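Local coordinates for DNA replication licensing factor MCM related protein (Thermoplasma acidophilum, PDB 4ME3) that probably acts as an ATP-driven helicase that binds single-stranded DNA during replication, of which this chain is the zinc-bearing N-terminal domain, at residues 131-136 / 227-232; 217-222 / 258-263. All coordinates share one frame; numbering follows the deposited sequence.

Contact 1 (131-136 / 227-232); sequences RKNTEV and LLYPGN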
loop_
_atom_site.group_PDB
_atom_site.type_symbol
_atom_site.label_atom_id
_atom_site.label_comp_id
_atom_site.label_asym_id
_atom_site.label_seq_id
_atom_site.Cartn_x
_atom_site.Cartn_y
_atom_site.Cartn_z
ATOM N N ARG A 131 18.559 10.933 -5.161
ATOM C CA ARG A 131 19.573 11.773 -4.524
ATOM C C ARG A 131 19.898 11.318 -3.106
ATOM O O ARG A 131 21.045 11.406 -2.666
ATOM C CB ARG A 131 19.118 13.235 -4.494
ATOM C CG ARG A 131 19.021 13.886 -5.861
ATOM C CD ARG A 131 20.290 13.666 -6.672
ATOM N NE ARG A 131 20.278 14.423 -7.920
ATOM C CZ ARG A 131 21.185 14.297 -8.883
ATOM N NH1 ARG A 131 22.182 13.433 -8.758
ATOM N NH2 ARG A 131 21.088 15.033 -9.981
ATOM N N LYS A 132 18.883 10.842 -2.393
ATOM C CA LYS A 132 19.044 10.423 -1.012
ATOM C C LYS A 132 18.152 9.236 -0.717
ATOM O O LYS A 132 17.132 9.042 -1.371
ATOM C CB LYS A 132 18.659 11.555 -0.058
ATOM C CG LYS A 132 19.576 12.760 -0.088
ATOM C CD LYS A 132 19.161 13.790 0.956
ATOM C CE LYS A 132 19.909 13.605 2.273
ATOM N NZ LYS A 132 19.652 12.286 2.923
ATOM N N ASN A 133 18.539 8.446 0.274
ATOM C CA ASN A 133 17.654 7.417 0.796
ATOM C C ASN A 133 17.882 7.230 2.285
ATOM O O ASN A 133 18.966 7.513 2.800
ATOM C CB ASN A 133 17.823 6.099 0.036
ATOM C CG ASN A 133 19.207 5.502 0.193
ATOM O OD1 ASN A 133 19.891 5.735 1.186
ATOM N ND2 ASN A 133 19.621 4.717 -0.791
ATOM N N THR A 134 16.846 6.784 2.980
ATOM C CA THR A 134 16.964 6.479 4.392
ATOM C C THR A 134 17.451 5.051 4.543
ATOM O O THR A 134 17.561 4.309 3.567
ATOM C CB THR A 134 15.613 6.586 5.117
ATOM O OG1 THR A 134 14.715 5.592 4.605
ATOM C CG2 THR A 134 15.004 7.967 4.939
ATOM N N GLU A 135 17.752 4.668 5.776
ATOM C CA GLU A 135 17.931 3.268 6.087
ATOM C C GLU A 135 16.609 2.560 5.819
ATOM O O GLU A 135 15.556 3.199 5.712
ATOM C CB GLU A 135 18.340 3.084 7.554
ATOM C CG GLU A 135 17.230 3.352 8.571
ATOM C CD GLU A 135 17.009 4.830 8.846
ATOM O OE1 GLU A 135 17.696 5.671 8.226
ATOM O OE2 GLU A 135 16.143 5.153 9.689
ATOM N N VAL A 136 16.661 1.242 5.697
ATOM C CA VAL A 136 15.444 0.450 5.664
ATOM C C VAL A 136 15.030 0.155 7.101
ATOM O O VAL A 136 15.800 -0.434 7.862
ATOM C CB VAL A 136 15.652 -0.865 4.904
ATOM C CG1 VAL A 136 14.393 -1.711 4.964
ATOM C CG2 VAL A 136 16.045 -0.589 3.461
ATOM N N LEU A 227 15.733 -0.927 -2.779
ATOM C CA LEU A 227 16.037 -1.119 -4.196
ATOM C C LEU A 227 16.708 0.092 -4.838
ATOM O O LEU A 227 17.404 -0.046 -5.842
ATOM C CB LEU A 227 14.757 -1.438 -4.973
ATOM C CG LEU A 227 14.035 -2.740 -4.616
ATOM C CD1 LEU A 227 12.778 -2.895 -5.464
ATOM C CD2 LEU A 227 14.953 -3.933 -4.792
ATOM N N LEU A 228 16.499 1.275 -4.267
ATOM C CA LEU A 228 16.938 2.512 -4.902
ATOM C C LEU A 228 18.116 3.149 -4.169
ATOM O O LEU A 228 18.131 3.228 -2.938
ATOM C CB LEU A 228 15.766 3.495 -4.997
ATOM C CG LEU A 228 14.534 2.967 -5.740
ATOM C CD1 LEU A 228 13.432 4.022 -5.812
ATOM C CD2 LEU A 228 14.910 2.498 -7.130
ATOM N N TYR A 229 19.099 3.601 -4.945
ATOM C CA TYR A 229 20.322 4.186 -4.412
ATOM C C TYR A 229 20.639 5.501 -5.124
ATOM O O TYR A 229 20.196 5.725 -6.253
ATOM C CB TYR A 229 21.496 3.218 -4.602
ATOM C CG TYR A 229 21.294 1.858 -3.975
ATOM C CD1 TYR A 229 20.675 0.833 -4.679
ATOM C CD2 TYR A 229 21.733 1.594 -2.685
ATOM C CE1 TYR A 229 20.491 -0.415 -4.111
ATOM C CE2 TYR A 229 21.554 0.347 -2.108
ATOM C CZ TYR A 229 20.935 -0.652 -2.826
ATOM O OH TYR A 229 20.756 -1.892 -2.254
ATOM N N PRO A 230 21.416 6.379 -4.472
ATOM C CA PRO A 230 21.745 7.664 -5.097
ATOM C C PRO A 230 22.381 7.514 -6.476
ATOM O O PRO A 230 23.296 6.713 -6.655
ATOM C CB PRO A 230 22.731 8.289 -4.107
ATOM C CG PRO A 230 22.339 7.713 -2.793
ATOM C CD PRO A 230 21.900 6.304 -3.082
ATOM N N GLY A 231 21.884 8.286 -7.438
ATOM C CA GLY A 231 22.367 8.232 -8.804
ATOM C C GLY A 231 21.461 7.425 -9.719
ATOM O O GLY A 231 21.518 7.575 -10.939
ATOM N N ASN A 232 20.631 6.562 -9.135
ATOM C CA ASN A 232 19.719 5.739 -9.925
ATOM C C ASN A 232 18.732 6.592 -10.707
ATOM O O ASN A 232 18.176 7.551 -10.181
ATOM C CB ASN A 232 18.919 4.785 -9.033
ATOM C CG ASN A 232 19.754 3.657 -8.441
ATOM O OD1 ASN A 232 19.243 2.877 -7.636
ATOM N ND2 ASN A 232 21.027 3.561 -8.824
#
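Arg-131 meets Pro-230 through its backbone. Its carbonyl O lies 3.8 Å from Pro-230 CB, and CG of the same ring is almost as near. The Arg-131 side chain leaves in the other direction, and its NE is hydrogen-bonded to Gln-201. Arg-131 and Lys-132 both face Glu-199 on the adjoining strand, which makes a classic beta bulge.

Asn-133 carries the polar part of the contact. Its CG sits between the backbone N and the carbonyl carbon (chi1 64°), and the amide reaches the loop. ND2 donates to Leu-228 O at 3.0 Å, with an N-H...O angle of 150°. The donor lies in the carbonyl plane, on a lone pair of Leu-228 O. That oxygen is tilted slightly out of the Asn-133 amide plane. The same ND2 touches Pro-230 CD at 3.6 Å, and the two side chains cross at about a right angle. ND2 also comes 3.7 Å from Tyr-229 CA. One amide nitrogen thus touches three consecutive loop residues.

The loop holds its own shape here. Tyr-229 to Asn-232 form a type II beta turn, with Asn-232 N bonded to Tyr-229 O at 3.0 Å. Tyr-229 N donates to Asn-232 OD1 at 2.8 Å, from above the plane of the Asn-232 side-chain carbonyl. Gly-231 has a positive phi of 101°, where a side chain would jam against the preceding carbonyl O.

The contact is at the surface of the OB domain. It joins strand 123-147 to the loop between strands 215-221 and 233-247. Strand 191-201 pairs with segment 131-136 through Glu-199 and Lys-197. Leu-228 packs on Val-264 and Lys-266 of strand 263-267, while Gly-231 and Asn-232 bond to the backbone of Val-130.

Contact 2 (217-222 / 258-263); sequences TIITED and YLYAIN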
loop_
_atom_site.group_PDB
_atom_site.type_symbol
_atom_site.label_atom_id
_atom_site.label_comp_id
_atom_site.label_asym_id
_atom_site.label_seq_id
_atom_site.Cartn_x
_atom_site.Cartn_y
_atom_site.Cartn_z
ATOM N N THR A 217 9.761 13.102 -2.424
ATOM C CA THR A 217 10.083 11.876 -1.707
ATOM C C THR A 217 9.144 10.752 -2.093
ATOM O O THR A 217 7.941 10.955 -2.258
ATOM C CB THR A 217 10.019 12.071 -0.188
ATOM O OG1 THR A 217 11.045 12.982 0.212
ATOM C CG2 THR A 217 10.223 10.745 0.535
ATOM N N ILE A 218 9.719 9.565 -2.232
ATOM C CA ILE A 218 8.974 8.367 -2.554
ATOM C C ILE A 218 9.046 7.454 -1.346
ATOM O O ILE A 218 10.118 7.277 -0.762
ATOM C CB ILE A 218 9.589 7.636 -3.756
ATOM C CG1 ILE A 218 9.694 8.578 -4.959
ATOM C CG2 ILE A 218 8.760 6.413 -4.118
ATOM C CD1 ILE A 218 10.756 8.178 -5.934
ATOM N N ILE A 219 7.905 6.900 -0.957
ATOM C CA ILE A 219 7.863 5.886 0.085
ATOM C C ILE A 219 7.839 4.523 -0.594
ATOM O O ILE A 219 6.941 4.232 -1.377
ATOM C CB ILE A 219 6.617 6.031 0.982
ATOM C CG1 ILE A 219 6.614 7.389 1.690
ATOM C CG2 ILE A 219 6.558 4.908 2.011
ATOM C CD1 ILE A 219 7.845 7.671 2.511
ATOM N N THR A 220 8.842 3.699 -0.311
ATOM C CA THR A 220 8.882 2.341 -0.837
ATOM C C THR A 220 8.718 1.364 0.318
ATOM O O THR A 220 9.433 1.451 1.313
ATOM C CB THR A 220 10.201 2.049 -1.581
ATOM O OG1 THR A 220 11.313 2.180 -0.682
ATOM C CG2 THR A 220 10.378 3.008 -2.747
ATOM N N GLU A 221 7.768 0.443 0.192
ATOM C CA GLU A 221 7.465 -0.476 1.283
ATOM C C GLU A 221 7.611 -1.931 0.872
ATOM O O GLU A 221 7.483 -2.279 -0.306
ATOM C CB GLU A 221 6.043 -0.249 1.803
ATOM C CG GLU A 221 5.828 1.079 2.504
ATOM C CD GLU A 221 4.502 1.131 3.238
ATOM O OE1 GLU A 221 3.594 0.347 2.885
ATOM O OE2 GLU A 221 4.365 1.951 4.168
ATOM N N ASP A 222 7.877 -2.770 1.869
ATOM C CA ASP A 222 7.910 -4.218 1.703
ATOM C C ASP A 222 8.870 -4.627 0.581
ATOM O O ASP A 222 10.066 -4.338 0.657
ATOM C CB ASP A 222 6.482 -4.737 1.487
ATOM C CG ASP A 222 6.323 -6.202 1.850
ATOM O OD1 ASP A 222 7.300 -6.814 2.334
ATOM O OD2 ASP A 222 5.205 -6.733 1.674
ATOM N N TYR A 258 4.057 13.776 -1.493
ATOM C CA TYR A 258 5.030 12.706 -1.647
ATOM C C TYR A 258 4.352 11.564 -2.388
ATOM O O TYR A 258 3.131 11.541 -2.517
ATOM C CB TYR A 258 5.572 12.245 -0.290
ATOM C CG TYR A 258 4.589 11.498 0.584
ATOM C CD1 TYR A 258 3.758 12.176 1.469
ATOM C CD2 TYR A 258 4.506 10.111 0.541
ATOM C CE1 TYR A 258 2.870 11.494 2.281
ATOM C CE2 TYR A 258 3.620 9.422 1.346
ATOM C CZ TYR A 258 2.806 10.119 2.215
ATOM O OH TYR A 258 1.922 9.431 3.012
ATOM N N LEU A 259 5.140 10.621 -2.886
ATOM C CA LEU A 259 4.593 9.547 -3.696
ATOM C C LEU A 259 4.719 8.219 -2.973
ATOM O O LEU A 259 5.806 7.855 -2.531
ATOM C CB LEU A 259 5.320 9.482 -5.032
ATOM C CG LEU A 259 4.640 8.674 -6.142
ATOM C CD1 LEU A 259 3.378 9.377 -6.622
ATOM C CD2 LEU A 259 5.606 8.458 -7.294
ATOM N N TYR A 260 3.600 7.512 -2.846
ATOM C CA TYR A 260 3.597 6.156 -2.315
ATOM C C TYR A 260 3.761 5.170 -3.462
ATOM O O TYR A 260 2.867 5.014 -4.300
ATOM C CB TYR A 260 2.299 5.874 -1.562
ATOM C CG TYR A 260 2.260 4.487 -0.978
ATOM C CD1 TYR A 260 2.846 4.217 0.250
ATOM C CD2 TYR A 260 1.654 3.442 -1.662
ATOM C CE1 TYR A 260 2.823 2.950 0.786
ATOM C CE2 TYR A 260 1.627 2.165 -1.134
ATOM C CZ TYR A 260 2.214 1.926 0.092
ATOM O OH TYR A 260 2.192 0.659 0.628
ATOM N N ALA A 261 4.903 4.492 -3.497
ATOM C CA ALA A 261 5.273 3.679 -4.649
ATOM C C ALA A 261 4.408 2.430 -4.797
ATOM O O ALA A 261 4.204 1.681 -3.838
ATOM C CB ALA A 261 6.739 3.285 -4.559
ATOM N N ILE A 262 3.901 2.223 -6.009
ATOM C CA ILE A 262 3.184 0.999 -6.358
ATOM C C ILE A 262 4.031 0.125 -7.277
ATOM O O ILE A 262 3.962 -1.103 -7.221
ATOM C CB ILE A 262 1.844 1.319 -7.055
ATOM C CG1 ILE A 262 0.906 2.055 -6.095
ATOM C CG2 ILE A 262 1.191 0.050 -7.560
ATOM C CD1 ILE A 262 0.521 1.259 -4.867
ATOM N N ASN A 263 4.830 0.769 -8.126
ATOM C CA ASN A 263 5.689 0.077 -9.076
ATOM C C ASN A 263 6.925 0.932 -9.348
ATOM O O ASN A 263 6.836 2.159 -9.417
ATOM C CB ASN A 263 4.928 -0.196 -10.378
ATOM C CG ASN A 263 5.699 -1.079 -11.345
ATOM O OD1 ASN A 263 6.291 -2.084 -10.956
ATOM N ND2 ASN A 263 5.687 -0.705 -12.617
HETATM O O HOH W 1 5.581 0.884 -1.701
#
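Tyr-260 CG is anti to the backbone N (chi1 -179°), and Glu-221 CG lies beside its own N. With the Glu-221 chain extended beyond CG, the phenol and the carboxylate meet. They join strands 215-221 and 250-261, the third and fifth strands of the OB fold, whose parallel pairing closes the barrel.

The strand segments run 22° apart. Three backbone bonds link them: Leu-259 N to Thr-217 O, Ile-219 N to Leu-259 O at 2.8 Å, and Ala-261 N to Ile-219 O. Ile-218 pairs with Leu-259 and Ile-219 with Tyr-260.

On the face bearing Ile-218 and Leu-259, Ile-218 CG2 touches Ala-261 CB at 3.8 Å. Both isoleucine and leucine also pack on Val-236 of strand 233-247. On the other face, Ile-219 lies between two tyrosines. Its CG1 meets Tyr-258 CD2 at 3.6 Å, with CE2 equally near. Its CG2 reaches Tyr-260 CD1 more loosely, at 4.2 Å.

Glu-221 OE1 lies at the edge of the Tyr-260 ring, near its plane, and accepts a hydrogen bond from Tyr-260 OH at 2.7 Å. The carboxylate and ring planes are 82° apart. OH meets OE1 from above the carboxylate plane. OE2 forms a salt bridge with Lys-139, so the two oxygens have different partners. The lysine would probably favour the charged carboxylate. An alanine in place of Glu-221 would probably leave the Tyr-260 hydroxyl without this acceptor and take one carboxylate partner from Lys-139.

Beyond the last direct backbone bond, a water bridges the strands. It accepts from Glu-221 N at 2.9 Å and donates to Ala-261 O at 2.7 Å. The same water oxygen lies 3.9 Å above one face of the Tyr-260 ring, offset toward the rim.

Contact 1 and contact 2 reach the same mixed sheet. Their centres are about 12 Å apart and their nearest atoms about 4 Å, without touching. Strand 191-201 connects them: it pairs with segment 131-136 and also with strand 215-221. Gln-196 serves both, since its side chain bonds to Thr-134 O and its backbone O takes Thr-220 OG1. The segments alternate along the chain. Contact 1 is peripheral, about 20 Å from the chain centre; contact 2 is more central, at about 8 Å. Both lie away from the zinc site of Cys-147, Cys-150, Cys-169 and Cys-172, although strand 123-147 includes both segment 131-136 and Cys-147.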